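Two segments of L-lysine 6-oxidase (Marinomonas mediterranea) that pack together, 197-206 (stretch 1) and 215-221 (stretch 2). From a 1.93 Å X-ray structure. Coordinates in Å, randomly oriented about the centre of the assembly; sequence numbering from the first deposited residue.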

# COMPACT_ATOMS: atom_id res chain seq x y z
N GLY A 197 -9.40 3.92 33.63
CA GLY A 197 -9.66 4.32 32.26
C GLY A 197 -9.69 3.15 31.32
O GLY A 197 -9.93 2.03 31.71
N GLY A 198 -9.38 3.43 30.07
CA GLY A 198 -9.41 2.45 28.99
C GLY A 198 -8.46 1.28 29.08
O GLY A 198 -7.56 1.17 29.98
N TYR A 199 -8.65 0.43 28.09
CA TYR A 199 -8.01 -0.82 27.98
C TYR A 199 -6.94 -0.88 26.90
O TYR A 199 -6.29 -1.93 26.77
N GLY A 200 -6.72 0.23 26.20
CA GLY A 200 -5.80 0.31 25.11
C GLY A 200 -6.36 0.03 23.72
O GLY A 200 -5.61 -0.12 22.74
N PHE A 201 -7.70 -0.06 23.64
CA PHE A 201 -8.41 -0.18 22.35
C PHE A 201 -7.88 0.83 21.33
O PHE A 201 -7.73 2.03 21.61
N ALA A 202 -7.65 0.36 20.13
CA ALA A 202 -7.26 1.28 19.01
C ALA A 202 -7.55 0.50 17.73
O ALA A 202 -6.90 -0.52 17.42
N GLY A 203 -8.60 0.98 17.05
CA GLY A 203 -9.10 0.36 15.82
C GLY A 203 -9.78 1.37 14.91
O GLY A 203 -10.14 2.51 15.32
N GLY A 204 -9.98 0.94 13.67
CA GLY A 204 -10.65 1.79 12.70
C GLY A 204 -10.88 1.08 11.36
O GLY A 204 -10.58 -0.14 11.18
N ASN A 205 -11.42 1.84 10.42
CA ASN A 205 -11.91 1.23 9.16
C ASN A 205 -11.13 1.60 7.94
O ASN A 205 -11.52 1.21 6.87
N THR A 206 -9.99 2.27 8.10
CA THR A 206 -9.06 2.53 7.02
C THR A 206 -7.69 1.98 7.37
O THR A 206 -7.36 1.76 8.54
N ASP A 215 -8.55 7.96 8.55
CA ASP A 215 -9.94 8.30 8.87
C ASP A 215 -10.63 7.15 9.56
O ASP A 215 -10.27 5.99 9.37
N ASP A 216 -11.59 7.50 10.39
CA ASP A 216 -12.53 6.55 10.99
C ASP A 216 -11.76 5.57 11.90
O ASP A 216 -11.97 4.33 11.91
N TRP A 217 -10.85 6.18 12.66
CA TRP A 217 -10.08 5.51 13.70
C TRP A 217 -10.42 6.06 15.06
O TRP A 217 -10.79 7.27 15.25
N TYR A 218 -10.20 5.20 16.06
CA TYR A 218 -10.61 5.49 17.44
C TYR A 218 -9.64 4.90 18.43
O TYR A 218 -9.07 3.86 18.16
N ASP A 219 -9.54 5.52 19.59
CA ASP A 219 -8.92 4.91 20.74
C ASP A 219 -9.79 5.10 21.96
O ASP A 219 -10.85 5.70 21.83
N ASP A 220 -9.33 4.62 23.13
CA ASP A 220 -10.13 4.61 24.32
C ASP A 220 -9.52 5.46 25.41
O ASP A 220 -9.88 5.36 26.55
N ILE A 221 -8.65 6.38 24.99
CA ILE A 221 -8.31 7.54 25.81
C ILE A 221 -9.58 8.30 26.07
O ILE A 221 -10.48 8.25 25.24

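Two short antiparallel strands, with G203 paired to Y218 and G204 to W217, join these stretches at their middle, and side chains complete the contact at both ends. The backbone bonds are few: G203 N donates to Y218 O (3.1 Å) and Y218 N to G203 O (2.8 Å), while N205 N reaches D216 O at 3.0 Å.

At one end D220 does most of the work. Its CB points toward stretch 1, and with chi1 near +60° (p) and chi2 near 0° the carboxylate lies against the turn 199-201, whose amides face it. D220 OD2 accepts from Y199 N (2.8 Å) and F201 N (2.9 Å); D220 OD1 takes a weak bond from G200 N (3.1 Å) and a shorter one from water 2 (2.6 Å). That water also donates to F201 O at 2.8 Å, so it ties the carboxylate to a backbone carbonyl. A short, charged acceptor suits a place where three successive amides need partners. Glycine suits stretch 1 here: a CB on G198 would sit 2.5 Å from D220 CG, and the backbone angles of G200 by themselves call for glycine. Water 1 bridges the main chains, donating to D220 O (2.7 Å) and accepting a weak bond from G198 N (3.0 Å).

F201 (t) turns sideways and supplies apolar cover, its CE1 4.2 Å from Y218 CB. Y218 (m) leaves the sheet on the face opposite W217, and its OH donates to D216 OD1 at 2.6 Å within its own stretch. The other carboxylate oxygen, D216 OD2, accepts from N205 ND2 (2.9 Å, nearly straight). D216 (t) thus serves both stretches, and N205 (m) spends its amide nitrogen here while OD1 is satisfied elsewhere in the structure.

W217 lays its indole across the glycines. Its chi1 of -93° falls between wells, and G204 CA stands 3.6 Å above the centroid of the five-membered ring, almost on the normal, in a CH-pi contact. This close approach depends on glycine, since a CB on G204 would come within 2.4 Å of W217 CG and 2.5 Å of D216 O. The indole is also a donor: W217 NE1 gives its hydrogen to T206 O at 2.9 Å, so the polar edge of a buried ring is not left unpaired. T206 (p) closes this end, its OG1 donating to D215 O at 2.7 Å, while D215 (m) sends its carboxylate away from the contact.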

# COMPACT_ATOMS: atom_id res chain seq x y z
CB TYR A 199 -9.06 -1.88 27.74
CG TYR A 199 -10.01 -2.06 28.87
CD1 TYR A 199 -11.24 -1.37 28.90
CD2 TYR A 199 -9.64 -2.82 29.98
CE1 TYR A 199 -12.11 -1.53 29.97
CE2 TYR A 199 -10.49 -2.96 31.07
CZ TYR A 199 -11.72 -2.32 31.07
OH TYR A 199 -12.57 -2.50 32.12
CB PHE A 201 -9.92 0.09 22.56
CG PHE A 201 -10.72 0.03 21.29
CD1 PHE A 201 -10.83 1.11 20.45
CD2 PHE A 201 -11.36 -1.17 20.95
CE1 PHE A 201 -11.55 0.99 19.23
CE2 PHE A 201 -12.05 -1.28 19.76
CZ PHE A 201 -12.15 -0.21 18.92
CB ALA A 202 -5.80 1.67 19.11
CB ASN A 205 -13.39 1.53 9.00
CG ASN A 205 -14.23 0.87 10.07
OD1 ASN A 205 -14.00 -0.30 10.45
ND2 ASN A 205 -15.20 1.61 10.59
CB THR A 206 -8.92 4.05 6.70
OG1 THR A 206 -8.40 4.78 7.84
CG2 THR A 206 -10.28 4.60 6.38
CB ASP A 215 -10.73 8.64 7.59
CG ASP A 215 -10.40 10.00 7.05
OD1 ASP A 215 -9.89 10.90 7.76
OD2 ASP A 215 -10.66 10.19 5.86
CB ASP A 216 -13.36 5.84 9.85
CG ASP A 216 -14.62 5.16 10.36
OD1 ASP A 216 -15.15 5.47 11.45
OD2 ASP A 216 -15.17 4.32 9.60
CB TRP A 217 -8.54 5.71 13.47
CG TRP A 217 -8.00 4.59 12.70
CD1 TRP A 217 -8.13 4.41 11.36
CD2 TRP A 217 -7.33 3.42 13.19
NE1 TRP A 217 -7.59 3.22 10.99
CE2 TRP A 217 -7.10 2.59 12.09
CE3 TRP A 217 -6.93 2.99 14.44
CZ2 TRP A 217 -6.45 1.37 12.21
CZ3 TRP A 217 -6.30 1.79 14.54
CH2 TRP A 217 -6.05 1.01 13.45
CB TYR A 218 -12.04 4.89 17.71
CG TYR A 218 -13.02 5.39 16.72
CD1 TYR A 218 -13.73 6.56 16.94
CD2 TYR A 218 -13.17 4.74 15.50
CE1 TYR A 218 -14.58 7.06 15.96
CE2 TYR A 218 -13.97 5.25 14.52
CZ TYR A 218 -14.66 6.40 14.76
OH TYR A 218 -15.44 6.82 13.71
CB ASP A 219 -7.46 5.41 20.88
CG ASP A 219 -7.32 6.84 21.40
OD1 ASP A 219 -8.21 7.39 22.04
OD2 ASP A 219 -6.23 7.42 21.20
CB ASP A 220 -10.48 3.19 24.81
CG ASP A 220 -9.29 2.38 25.28
OD1 ASP A 220 -8.14 2.88 25.29
OD2 ASP A 220 -9.56 1.19 25.55
CB ILE A 221 -7.26 8.43 25.06
CG1 ILE A 221 -5.91 7.73 24.94
CG2 ILE A 221 -7.12 9.82 25.70
CD1 ILE A 221 -5.14 7.67 26.29
O HOH W 1 -10.57 5.99 29.06
O HOH W 2 -6.21 3.29 23.54